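Local structure of hypothetical sugar kinase (Cytophaga hutchinsonii, 3R8E) at residues Cys130-Glu140 against Ala302-Ala313; Leu150-Ser158 against Ser187-Asn195. The protein probably phosphorylates a sugar at the expense of ATP, as a putative sugar kinase of the ROK family with a ribonuclease H-like fold. One frame throughout, in Å; residues are numbered along the deposited sequence. Where two conformers were deposited one is given.

Overall arrangement
Followed from the N terminus, the chain first builds the sheet that contains strand 21-25 and strand 121-126, then runs through helix 127-138 into the hairpin of strands 147-152 and 156-162. Contact 2 closes the short loop, with residues 187-195 returning to the turn of that hairpin. Contact 1 closes much later, when residues 302-313 come back against helix 127-138, so contact 2 is nested within its loop. Their centres are about 18 Å apart and they do not touch. Contact 1 joins helix 127-138 to the last helix, 308-318, and to the loop leading into it from strand 298-301; contact 2 joins the hairpin to helix 189-192 and the start of helix 194-207.

Contact 1 of 2, residues Cys130-Glu140 against Ala302-Ala313; sequences CAALGEYYFGE and ATLENDAGLLGA
Gly-134 and Gly-312 bring two helices of this ribonuclease H-like fold almost into backbone contact, their CA atoms 3.7 Å apart where helices 130-138 and 308-313 cross at 79°. A side chain on either glycine would run into a carbonyl oxygen of the other helix, so the 6.5 Å axis separation depends on both. CA of Gly-312 instead directs a nearly straight C-H...O contact at Cys-130 O, 3.1 Å away. Small residues continue the close fit: CB of Ala-131 lies 3.9 Å from CB of Ala-308, and the slim thiol of Cys-130 rests beside Ala-313.

At the far end of the crossing, Phe-138 CD2 packs against Leu-311 CB, and the ring turns an edge, nearly in its own plane, to Leu-311 O. Leu-304 fills the angle between Phe-138 and Glu-135, its CD1 methyl reaching the Gly-134 carbonyl oxygen at 3.3 Å.

Glu-135 is buried but well supplied with donors. Its chain bends at chi2 (-68°), which turns the carboxylate back toward the turn at 302-305, where Leu-304 N donates a hydrogen bond to Glu-135 OE2 (3.1 Å) on its syn side, 24° out of the carboxylate plane. Water 2 also donates to OE2 and links it to Glu-305 O. The other oxygen, Glu-135 OE1, accepts from water 1 at 2.6 Å, which in turn accepts from the backbone N of Glu-140 and of Thr-303. Farther out, Leu-149 of strand 147-152 touches Ala-131, Glu-135 and Ala-302, whose CB lies 3.4 Å from Glu-135 OE2.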
ATOM      1  N   CYS A 130      11.492   9.549  -8.552  1.00 15.26           N
ATOM      2  CA  CYS A 130      12.665  10.434  -8.623  1.00 15.10           C
ATOM      3  C   CYS A 130      12.500  11.589  -7.659  1.00 16.52           C
ATOM      4  O   CYS A 130      13.436  11.905  -6.941  1.00 15.11           O
ATOM      5  CB  CYS A 130      12.877  10.947 -10.040  1.00 15.92           C
ATOM      6  SG  CYS A 130      13.678   9.756 -11.128  1.00 19.92           S
ATOM      7  N   ALA A 131      11.310  12.214  -7.635  1.00 14.32           N
ATOM      8  CA  ALA A 131      11.040  13.359  -6.750  1.00 14.88           C
ATOM      9  C   ALA A 131      11.265  12.982  -5.275  1.00 18.00           C
ATOM     10  O   ALA A 131      11.879  13.762  -4.553  1.00 17.70           O
ATOM     11  CB  ALA A 131       9.628  13.876  -6.964  1.00 15.72           C
ATOM     12  N   ALA A 132      10.837  11.770  -4.849  1.00 14.54           N
ATOM     13  CA  ALA A 132      11.088  11.303  -3.475  1.00 13.77           C
ATOM     14  C   ALA A 132      12.591  11.160  -3.239  1.00 17.67           C
ATOM     15  O   ALA A 132      13.092  11.604  -2.208  1.00 15.89           O
ATOM     16  CB  ALA A 132      10.394   9.976  -3.223  1.00 13.73           C
ATOM     17  N   LEU A 133      13.323  10.581  -4.225  1.00 15.69           N
ATOM     18  CA  LEU A 133      14.775  10.417  -4.126  1.00 16.49           C
ATOM     19  C   LEU A 133      15.479  11.793  -4.066  1.00 19.27           C
ATOM     20  O   LEU A 133      16.465  11.943  -3.341  1.00 18.77           O
ATOM     21  CB  LEU A 133      15.297   9.569  -5.298  1.00 16.81           C
ATOM     22  CG  LEU A 133      16.734   9.050  -5.189  1.00 22.91           C
ATOM     23  CD1 LEU A 133      16.896   8.056  -4.030  1.00 23.04           C
ATOM     24  CD2 LEU A 133      17.170   8.404  -6.483  1.00 25.09           C
ATOM     25  N   GLY A 134      14.929  12.786  -4.773  1.00 16.60           N
ATOM     26  CA  GLY A 134      15.441  14.157  -4.764  1.00 16.84           C
ATOM     27  C   GLY A 134      15.343  14.769  -3.379  1.00 20.32           C
ATOM     28  O   GLY A 134      16.306  15.363  -2.881  1.00 20.44           O
ATOM     29  N   GLU A 135      14.177  14.588  -2.734  1.00 16.82           N
ATOM     30  CA  GLU A 135      13.917  15.068  -1.375  1.00 15.71           C
ATOM     31  C   GLU A 135      14.826  14.351  -0.388  1.00 19.25           C
ATOM     32  O   GLU A 135      15.360  14.986   0.514  1.00 19.54           O
ATOM     33  CB  GLU A 135      12.439  14.870  -1.002  1.00 16.02           C
ATOM     34  CG  GLU A 135      11.514  15.945  -1.562  1.00 18.55           C
ATOM     35  CD  GLU A 135      11.647  17.355  -1.006  1.00 24.80           C
ATOM     36  OE1 GLU A 135      12.264  17.534   0.069  1.00 18.74           O
ATOM     37  OE2 GLU A 135      11.093  18.283  -1.635  1.00 22.06           O
ATOM     38  N   TYR A 136      15.049  13.042  -0.598  1.00 15.30           N
ATOM     39  CA  TYR A 136      15.903  12.218   0.251  1.00 15.30           C
ATOM     40  C   TYR A 136      17.363  12.695   0.222  1.00 19.37           C
ATOM     41  O   TYR A 136      18.016  12.698   1.262  1.00 20.09           O
ATOM     42  CB  TYR A 136      15.812  10.742  -0.191  1.00 15.86           C
ATOM     43  CG  TYR A 136      16.708   9.807   0.597  1.00 16.41           C
ATOM     44  CD1 TYR A 136      16.349   9.374   1.870  1.00 17.92           C
ATOM     45  CD2 TYR A 136      17.916   9.357   0.070  1.00 18.35           C
ATOM     46  CE1 TYR A 136      17.162   8.502   2.593  1.00 18.93           C
ATOM     47  CE2 TYR A 136      18.746   8.500   0.791  1.00 19.99           C
ATOM     48  CZ  TYR A 136      18.368   8.081   2.057  1.00 26.00           C
ATOM     49  OH  TYR A 136      19.177   7.229   2.772  1.00 25.01           O
ATOM     50  N   TYR A 137      17.876  13.100  -0.947  1.00 16.10           N
ATOM     51  CA  TYR A 137      19.277  13.523  -1.008  1.00 18.20           C
ATOM     52  C   TYR A 137      19.496  15.005  -0.767  1.00 22.40           C
ATOM     53  O   TYR A 137      20.574  15.373  -0.285  1.00 22.60           O
ATOM     54  CB  TYR A 137      19.894  13.168  -2.374  1.00 20.57           C
ATOM     55  CG  TYR A 137      20.167  11.693  -2.584  1.00 24.60           C
ATOM     56  CD1 TYR A 137      20.813  10.935  -1.608  1.00 27.55           C
ATOM     57  CD2 TYR A 137      19.854  11.073  -3.788  1.00 26.27           C
ATOM     58  CE1 TYR A 137      21.080   9.581  -1.801  1.00 28.91           C
ATOM     59  CE2 TYR A 137      20.127   9.721  -3.998  1.00 27.94           C
ATOM     60  CZ  TYR A 137      20.738   8.978  -3.000  1.00 36.25           C
ATOM     61  OH  TYR A 137      20.999   7.643  -3.203  1.00 39.37           O
ATOM     62  N   PHE A 138      18.532  15.869  -1.149  1.00 19.20           N
ATOM     63  CA  PHE A 138      18.794  17.310  -1.119  1.00 19.74           C
ATOM     64  C   PHE A 138      17.776  18.189  -0.380  1.00 23.62           C
ATOM     65  O   PHE A 138      18.047  19.381  -0.202  1.00 23.32           O
ATOM     66  CB  PHE A 138      18.904  17.819  -2.570  1.00 21.82           C
ATOM     67  CG  PHE A 138      19.824  17.027  -3.472  1.00 23.34           C
ATOM     68  CD1 PHE A 138      21.206  17.124  -3.346  1.00 27.54           C
ATOM     69  CD2 PHE A 138      19.309  16.184  -4.451  1.00 24.68           C
ATOM     70  CE1 PHE A 138      22.056  16.405  -4.195  1.00 28.80           C
ATOM     71  CE2 PHE A 138      20.159  15.461  -5.296  1.00 27.44           C
ATOM     72  CZ  PHE A 138      21.526  15.573  -5.160  1.00 26.39           C
ATOM     73  N   GLY A 139      16.649  17.623   0.041  1.00 20.14           N
ATOM     74  CA  GLY A 139      15.600  18.385   0.713  1.00 19.69           C
ATOM     75  C   GLY A 139      15.882  18.787   2.150  1.00 22.97           C
ATOM     76  O   GLY A 139      16.939  18.464   2.705  1.00 20.72           O
ATOM     77  N   GLU A 140      14.910  19.491   2.767  1.00 21.24           N
ATOM     78  CA  GLU A 140      14.992  19.949   4.159  1.00 22.13           C
ATOM     79  C   GLU A 140      14.841  18.788   5.159  1.00 24.87           C
ATOM     80  O   GLU A 140      15.052  18.985   6.354  1.00 25.34           O
ATOM     81  CB  GLU A 140      13.970  21.061   4.440  1.00 24.05           C
ATOM     82  CG  GLU A 140      14.451  22.433   3.986  1.00 34.49           C
ATOM     83  CD  GLU A 140      15.741  22.911   4.628  1.00 58.61           C
ATOM     84  OE1 GLU A 140      15.705  23.306   5.816  1.00 60.62           O
ATOM     85  OE2 GLU A 140      16.794  22.859   3.953  1.00 52.70           O
ATOM     86  N   ALA A 302       7.279  19.740   1.317  1.00 24.23           N
ATOM     87  CA  ALA A 302       8.373  19.404   0.402  1.00 24.24           C
ATOM     88  C   ALA A 302       8.915  20.726  -0.127  1.00 30.19           C
ATOM     89  O   ALA A 302       8.164  21.479  -0.751  1.00 32.97           O
ATOM     90  CB  ALA A 302       7.872  18.522  -0.726  1.00 24.75           C
ATOM     91  N   THR A 303      10.165  21.064   0.206  1.00 25.45           N
ATOM     92  CA  THR A 303      10.723  22.384  -0.127  1.00 25.73           C
ATOM     93  C   THR A 303      11.429  22.450  -1.484  1.00 29.11           C
ATOM     94  O   THR A 303      11.685  23.559  -1.960  1.00 28.76           O
ATOM     95  CB  THR A 303      11.677  22.864   0.973  1.00 30.51           C
ATOM     96  OG1 THR A 303      12.850  22.046   0.980  1.00 28.79           O
ATOM     97  CG2 THR A 303      11.020  22.887   2.360  1.00 28.56           C
ATOM     98  N   LEU A 304      11.731  21.300  -2.117  1.00 25.05           N
ATOM     99  CA  LEU A 304      12.415  21.318  -3.419  1.00 25.33           C
ATOM    100  C   LEU A 304      11.479  21.715  -4.556  1.00 32.40           C
ATOM    101  O   LEU A 304      11.954  22.104  -5.630  1.00 31.90           O
ATOM    102  CB  LEU A 304      13.075  19.974  -3.727  1.00 24.15           C
ATOM    103  CG  LEU A 304      14.214  19.542  -2.797  1.00 27.12           C
ATOM    104  CD1 LEU A 304      14.740  18.218  -3.223  1.00 26.65           C
ATOM    105  CD2 LEU A 304      15.368  20.559  -2.781  1.00 29.81           C
ATOM    106  N   GLU A 305      10.152  21.616  -4.319  1.00 31.28           N
ATOM    107  CA  GLU A 305       9.083  21.960  -5.261  1.00 32.59           C
ATOM    108  C   GLU A 305       9.270  21.197  -6.588  1.00 37.88           C
ATOM    109  O   GLU A 305       9.561  19.997  -6.543  1.00 37.54           O
ATOM    110  CB  GLU A 305       8.988  23.491  -5.458  1.00 35.16           C
ATOM    111  CG  GLU A 305       8.507  24.223  -4.214  1.00 47.29           C
ATOM    112  CD  GLU A 305       8.612  25.734  -4.262  1.00 72.84           C
ATOM    113  OE1 GLU A 305       7.967  26.352  -5.140  1.00 70.44           O
ATOM    114  OE2 GLU A 305       9.311  26.304  -3.392  1.00 67.94           O
ATOM    115  N   ASN A 306       9.137  21.880  -7.747  1.00 35.93           N
ATOM    116  CA  ASN A 306       9.239  21.287  -9.088  1.00 35.88           C
ATOM    117  C   ASN A 306      10.664  20.823  -9.477  1.00 37.54           C
ATOM    118  O   ASN A 306      10.824  20.222 -10.540  1.00 38.25           O
ATOM    119  CB  ASN A 306       8.717  22.269 -10.136  1.00 39.77           C
ATOM    120  CG  ASN A 306       7.213  22.335 -10.186  1.00 72.19           C
ATOM    121  OD1 ASN A 306       6.575  23.110  -9.466  1.00 68.49           O
ATOM    122  ND2 ASN A 306       6.612  21.515 -11.033  1.00 67.59           N
ATOM    123  N   ASP A 307      11.682  21.078  -8.636  1.00 30.96           N
ATOM    124  CA  ASP A 307      13.058  20.665  -8.933  1.00 29.30           C
ATOM    125  C   ASP A 307      13.378  19.236  -8.444  1.00 28.14           C
ATOM    126  O   ASP A 307      14.356  18.646  -8.905  1.00 26.07           O
ATOM    127  CB  ASP A 307      14.054  21.654  -8.318  1.00 31.50           C
ATOM    128  CG  ASP A 307      14.128  22.995  -9.032  1.00 42.40           C
ATOM    129  OD1 ASP A 307      13.979  23.018 -10.278  1.00 43.56           O
ATOM    130  OD2 ASP A 307      14.402  24.008  -8.360  1.00 48.85           O
ATOM    131  N   ALA A 308      12.563  18.685  -7.525  1.00 22.98           N
ATOM    132  CA  ALA A 308      12.782  17.365  -6.927  1.00 21.33           C
ATOM    133  C   ALA A 308      12.955  16.242  -7.963  1.00 23.29           C
ATOM    134  O   ALA A 308      13.836  15.401  -7.783  1.00 22.77           O
ATOM    135  CB  ALA A 308      11.646  17.018  -5.972  1.00 21.52           C
ATOM    136  N   GLY A 309      12.130  16.245  -9.017  1.00 20.38           N
ATOM    137  CA  GLY A 309      12.169  15.240 -10.080  1.00 19.96           C
ATOM    138  C   GLY A 309      13.499  15.178 -10.806  1.00 22.86           C
ATOM    139  O   GLY A 309      14.067  14.094 -10.975  1.00 21.36           O
ATOM    140  N   LEU A 310      14.016  16.351 -11.210  1.00 20.92           N
ATOM    141  CA  LEU A 310      15.297  16.479 -11.906  1.00 22.21           C
ATOM    142  C   LEU A 310      16.454  16.115 -10.965  1.00 22.75           C
ATOM    143  O   LEU A 310      17.336  15.346 -11.353  1.00 20.72           O
ATOM    144  CB  LEU A 310      15.461  17.904 -12.452  1.00 23.41           C
ATOM    145  CG  LEU A 310      16.420  18.058 -13.635  1.00 29.79           C
ATOM    146  CD1 LEU A 310      15.890  19.062 -14.633  1.00 31.62           C
ATOM    147  CD2 LEU A 310      17.800  18.485 -13.170  1.00 32.93           C
ATOM    148  N   LEU A 311      16.418  16.623  -9.714  1.00 19.50           N
ATOM    149  CA  LEU A 311      17.442  16.329  -8.706  1.00 18.40           C
ATOM    150  C   LEU A 311      17.506  14.827  -8.417  1.00 20.41           C
ATOM    151  O   LEU A 311      18.601  14.267  -8.351  1.00 19.95           O
ATOM    152  CB  LEU A 311      17.201  17.119  -7.404  1.00 17.81           C
ATOM    153  CG  LEU A 311      17.441  18.634  -7.469  1.00 22.78           C
ATOM    154  CD1 LEU A 311      16.960  19.302  -6.196  1.00 21.78           C
ATOM    155  CD2 LEU A 311      18.909  18.964  -7.682  1.00 26.33           C
ATOM    156  N   GLY A 312      16.338  14.188  -8.304  1.00 17.25           N
ATOM    157  CA  GLY A 312      16.224  12.753  -8.056  1.00 16.87           C
ATOM    158  C   GLY A 312      16.719  11.937  -9.230  1.00 20.68           C
ATOM    159  O   GLY A 312      17.383  10.917  -9.033  1.00 20.75           O
ATOM    160  N   ALA A 313      16.421  12.398 -10.460  1.00 18.37           N
ATOM    161  CA  ALA A 313      16.878  11.742 -11.694  1.00 18.57           C
ATOM    162  C   ALA A 313      18.411  11.710 -11.708  1.00 22.83           C
ATOM    163  O   ALA A 313      18.993  10.645 -11.891  1.00 22.94           O
ATOM    164  CB  ALA A 313      16.328  12.458 -12.919  1.00 19.81           C
TER
HETATM  165  O   HOH W   1      12.172  19.571   1.727  1.00 21.64           O
HETATM  166  O   HOH W   2       9.433  18.384  -3.770  1.00 28.94           O

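Contact 2 of 2, residues Leu150-Ser158 against Ser187-Asn195; sequences LALGTGVGS and SLENQVGIN
Glu-189 reaches from the short helix 189-192 to the beta hairpin formed by strands 150-152 and 156-158. The glycine-rich turn of this hairpin, 153-155, probably corresponds to the phosphate-binding loop between two strands in the sugar kinase/actin/Hsp70 fold, to which ROK proteins belong. Glu-189 CB packs 3.7 Å from Val-156 CG2. CG stands between the backbone N and the carbonyl carbon (chi1 67°), and from there the extended chain carries CD to within 4.0 Å of Gly-155 CA. At the tip, OE1 accepts from Val-156 N at 3.0 Å, with the N-H approaching from above the carboxylate plane, 38° out of it. With the carboxylate cut back to an alanine, Val-156 N would probably be left without this acceptor and a gap would open over Gly-155, where the lack of a side chain lets the carboxylate come close.

Val-156 suits its place by using both branches: CG2 also meets Val-192 CG2 at 3.7 Å, while CG1 reaches Leu-188 CD2. At the hairpin turn, Ile-194 N donates to Gly-153 O (3.0 Å), and water 3 bridges the same oxygen to Val-192 O. Gly-193, the N-cap of the next helix, passes so close to the Thr-154 carbonyl that a CB would clash with it. Ile-194 lays CG1 and CD1 along the backbone of Gly-153.

The hairpin thus lies against both helix 189-192 and the start of helix 194-207. Behind them, helix 235-259 presents Ile-247 and Ile-248 to Val-192 and Ser-251 to Leu-188, while strand 263-267 flanks strand 150-152 in the same mixed sheet.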
ATOM      1  N   LEU A 150       4.044  13.189  -1.419  1.00 17.23           N
ATOM      2  CA  LEU A 150       2.843  13.361  -2.228  1.00 18.99           C
ATOM      3  C   LEU A 150       2.969  14.656  -2.998  1.00 22.08           C
ATOM      4  O   LEU A 150       3.006  15.727  -2.383  1.00 20.68           O
ATOM      5  CB  LEU A 150       1.549  13.398  -1.389  1.00 20.26           C
ATOM      6  CG  LEU A 150       0.979  12.140  -0.805  1.00 25.90           C
ATOM      7  CD1 LEU A 150      -0.360  12.460  -0.154  1.00 26.60           C
ATOM      8  CD2 LEU A 150       0.739  11.090  -1.877  1.00 28.70           C
ATOM      9  N   ALA A 151       3.067  14.568  -4.330  1.00 19.29           N
ATOM     10  CA  ALA A 151       3.144  15.742  -5.193  1.00 20.27           C
ATOM     11  C   ALA A 151       1.737  16.039  -5.704  1.00 23.64           C
ATOM     12  O   ALA A 151       1.214  15.319  -6.556  1.00 23.56           O
ATOM     13  CB  ALA A 151       4.123  15.509  -6.332  1.00 21.41           C
ATOM     14  N   LEU A 152       1.097  17.052  -5.101  1.00 20.83           N
ATOM     15  CA  LEU A 152      -0.286  17.422  -5.375  1.00 21.28           C
ATOM     16  C   LEU A 152      -0.364  18.524  -6.437  1.00 24.77           C
ATOM     17  O   LEU A 152      -0.335  19.716  -6.121  1.00 25.19           O
ATOM     18  CB  LEU A 152      -0.996  17.841  -4.067  1.00 21.52           C
ATOM     19  CG  LEU A 152      -0.966  16.799  -2.926  1.00 24.79           C
ATOM     20  CD1 LEU A 152      -1.029  17.470  -1.572  1.00 25.06           C
ATOM     21  CD2 LEU A 152      -2.072  15.768  -3.072  1.00 26.35           C
ATOM     22  N   GLY A 153      -0.467  18.092  -7.689  1.00 21.65           N
ATOM     23  CA  GLY A 153      -0.568  18.972  -8.849  1.00 22.46           C
ATOM     24  C   GLY A 153      -1.788  18.648  -9.677  1.00 26.79           C
ATOM     25  O   GLY A 153      -2.834  18.297  -9.122  1.00 25.17           O
ATOM     26  N   THR A 154      -1.670  18.779 -11.021  1.00 25.20           N
ATOM     27  CA  THR A 154      -2.755  18.447 -11.957  1.00 25.92           C
ATOM     28  C   THR A 154      -3.086  16.960 -11.760  1.00 28.40           C
ATOM     29  O   THR A 154      -4.255  16.577 -11.701  1.00 28.97           O
ATOM     30  CB  THR A 154      -2.373  18.821 -13.398  1.00 38.15           C
ATOM     31  OG1 THR A 154      -1.181  18.127 -13.763  1.00 43.61           O
ATOM     32  CG2 THR A 154      -2.166  20.316 -13.573  1.00 36.79           C
ATOM     33  N   GLY A 155      -2.034  16.168 -11.574  1.00 23.32           N
ATOM     34  CA  GLY A 155      -2.100  14.760 -11.217  1.00 22.69           C
ATOM     35  C   GLY A 155      -1.497  14.590  -9.832  1.00 25.23           C
ATOM     36  O   GLY A 155      -0.786  15.481  -9.352  1.00 25.04           O
ATOM     37  N   VAL A 156      -1.808  13.479  -9.161  1.00 21.23           N
ATOM     38  CA  VAL A 156      -1.250  13.194  -7.842  1.00 20.19           C
ATOM     39  C   VAL A 156      -0.157  12.156  -8.036  1.00 25.31           C
ATOM     40  O   VAL A 156      -0.430  11.033  -8.463  1.00 26.08           O
ATOM     41  CB  VAL A 156      -2.308  12.768  -6.782  1.00 23.45           C
ATOM     42  CG1 VAL A 156      -1.640  12.360  -5.465  1.00 22.68           C
ATOM     43  CG2 VAL A 156      -3.309  13.889  -6.537  1.00 23.97           C
ATOM     44  N   GLY A 157       1.072  12.575  -7.781  1.00 21.31           N
ATOM     45  CA  GLY A 157       2.237  11.713  -7.890  1.00 20.80           C
ATOM     46  C   GLY A 157       2.748  11.372  -6.509  1.00 22.28           C
ATOM     47  O   GLY A 157       2.541  12.142  -5.562  1.00 22.69           O
ATOM     48  N   SER A 158       3.402  10.211  -6.374  1.00 16.25           N
ATOM     49  CA  SER A 158       3.960   9.805  -5.090  0.50 15.27           C
ATOM     50  C   SER A 158       5.203   8.967  -5.267  1.00 18.52           C
ATOM     51  O   SER A 158       5.327   8.230  -6.241  1.00 17.76           O
ATOM     52  CB  SER A 158       2.937   9.040  -4.256  0.50 19.20           C
ATOM     53  OG  SER A 158       2.421   7.934  -4.974  0.50 28.55           O
ATOM     54  N   SER A 187     -11.380   8.429  -8.243  1.00 27.43           N
ATOM     55  CA  SER A 187      -9.958   8.323  -7.906  1.00 24.02           C
ATOM     56  C   SER A 187      -9.480   9.555  -7.129  1.00 24.85           C
ATOM     57  O   SER A 187     -10.088  10.622  -7.229  1.00 24.75           O
ATOM     58  CB  SER A 187      -9.108   8.119  -9.155  1.00 26.44           C
ATOM     59  OG  SER A 187      -8.883   9.330  -9.855  1.00 32.27           O
ATOM     60  N   LEU A 188      -8.384   9.403  -6.363  1.00 19.34           N
ATOM     61  CA  LEU A 188      -7.814  10.491  -5.564  1.00 18.84           C
ATOM     62  C   LEU A 188      -7.478  11.715  -6.429  1.00 23.13           C
ATOM     63  O   LEU A 188      -7.913  12.823  -6.089  1.00 22.91           O
ATOM     64  CB  LEU A 188      -6.577  10.001  -4.793  1.00 17.26           C
ATOM     65  CG  LEU A 188      -5.762  11.032  -3.990  1.00 19.94           C
ATOM     66  CD1 LEU A 188      -6.599  11.690  -2.866  1.00 19.73           C
ATOM     67  CD2 LEU A 188      -4.528  10.382  -3.402  1.00 19.98           C
ATOM     68  N   GLU A 189      -6.770  11.524  -7.563  1.00 20.87           N
ATOM     69  CA  GLU A 189      -6.417  12.679  -8.395  1.00 21.85           C
ATOM     70  C   GLU A 189      -7.630  13.284  -9.122  1.00 26.17           C
ATOM     71  O   GLU A 189      -7.583  14.469  -9.442  1.00 26.72           O
ATOM     72  CB  GLU A 189      -5.252  12.410  -9.358  1.00 23.07           C
ATOM     73  CG  GLU A 189      -5.461  11.421 -10.486  1.00 31.70           C
ATOM     74  CD  GLU A 189      -4.270  11.391 -11.428  1.00 49.76           C
ATOM     75  OE1 GLU A 189      -3.117  11.479 -10.943  1.00 38.32           O
ATOM     76  OE2 GLU A 189      -4.488  11.302 -12.657  1.00 42.32           O
ATOM     77  N   ASN A 190      -8.739  12.530  -9.295  1.00 22.32           N
ATOM     78  CA  ASN A 190      -9.939  13.107  -9.903  1.00 23.70           C
ATOM     79  C   ASN A 190     -10.759  13.884  -8.851  1.00 28.78           C
ATOM     80  O   ASN A 190     -11.753  14.528  -9.194  1.00 30.04           O
ATOM     81  CB  ASN A 190     -10.777  12.043 -10.609  1.00 25.76           C
ATOM     82  CG  ASN A 190     -10.168  11.584 -11.916  1.00 43.86           C
ATOM     83  OD1 ASN A 190      -9.380  12.294 -12.558  1.00 33.93           O
ATOM     84  ND2 ASN A 190     -10.529  10.384 -12.350  1.00 35.85           N
ATOM     85  N   GLN A 191     -10.307  13.857  -7.576  1.00 24.88           N
ATOM     86  CA  GLN A 191     -10.940  14.588  -6.478  1.00 25.04           C
ATOM     87  C   GLN A 191     -10.087  15.784  -6.040  1.00 27.91           C
ATOM     88  O   GLN A 191     -10.642  16.847  -5.762  1.00 28.74           O
ATOM     89  CB  GLN A 191     -11.196  13.669  -5.268  1.00 25.93           C
ATOM     90  CG  GLN A 191     -12.244  12.578  -5.494  1.00 42.73           C
ATOM     91  CD  GLN A 191     -13.650  13.092  -5.334  1.00 61.41           C
ATOM     92  OE1 GLN A 191     -14.152  13.266  -4.220  1.00 58.93           O
ATOM     93  NE2 GLN A 191     -14.320  13.333  -6.448  1.00 52.62           N
ATOM     94  N   VAL A 192      -8.747  15.616  -5.966  1.00 23.12           N
ATOM     95  CA  VAL A 192      -7.870  16.679  -5.455  1.00 22.97           C
ATOM     96  C   VAL A 192      -6.904  17.274  -6.507  1.00 25.64           C
ATOM     97  O   VAL A 192      -6.224  18.247  -6.181  1.00 25.19           O
ATOM     98  CB  VAL A 192      -7.088  16.258  -4.175  1.00 25.92           C
ATOM     99  CG1 VAL A 192      -8.038  15.849  -3.051  1.00 26.19           C
ATOM    100  CG2 VAL A 192      -6.073  15.160  -4.463  1.00 24.36           C
ATOM    101  N   GLY A 193      -6.872  16.730  -7.729  1.00 21.95           N
ATOM    102  CA  GLY A 193      -6.060  17.278  -8.817  1.00 21.69           C
ATOM    103  C   GLY A 193      -6.472  18.719  -9.093  1.00 26.26           C
ATOM    104  O   GLY A 193      -7.647  19.048  -8.934  1.00 26.42           O
ATOM    105  N   ILE A 194      -5.509  19.591  -9.453  1.00 24.34           N
ATOM    106  CA  ILE A 194      -5.688  21.045  -9.654  1.00 26.00           C
ATOM    107  C   ILE A 194      -6.980  21.392 -10.438  1.00 32.25           C
ATOM    108  O   ILE A 194      -7.768  22.198  -9.940  1.00 33.12           O
ATOM    109  CB  ILE A 194      -4.424  21.712 -10.284  1.00 29.26           C
ATOM    110  CG1 ILE A 194      -3.275  21.788  -9.243  1.00 28.58           C
ATOM    111  CG2 ILE A 194      -4.728  23.111 -10.853  1.00 31.45           C
ATOM    112  CD1 ILE A 194      -1.882  22.296  -9.781  1.00 35.68           C
ATOM    113  N   ASN A 195      -7.210  20.783 -11.619  1.00 29.79           N
ATOM    114  CA  ASN A 195      -8.398  21.083 -12.439  1.00 31.53           C
ATOM    115  C   ASN A 195      -9.698  20.690 -11.729  1.00 35.50           C
ATOM    116  O   ASN A 195     -10.708  21.376 -11.881  1.00 36.00           O
ATOM    117  CB  ASN A 195      -8.322  20.395 -13.808  1.00 34.42           C
ATOM    118  CG  ASN A 195      -7.090  20.724 -14.628  1.00 55.69           C
ATOM    119  OD1 ASN A 195      -6.504  19.853 -15.277  1.00 51.97           O
ATOM    120  ND2 ASN A 195      -6.663  21.979 -14.619  1.00 46.19           N
TER
HETATM  121  O   HOH W   3      -3.401  17.441  -6.447  1.00 28.29           O
HETATM  122  O   HOH W   4      -6.460  18.033 -12.260  1.00 27.44           O
HETATM  123  O   HOH W   5      -0.684  10.396 -11.109  1.00 54.10           O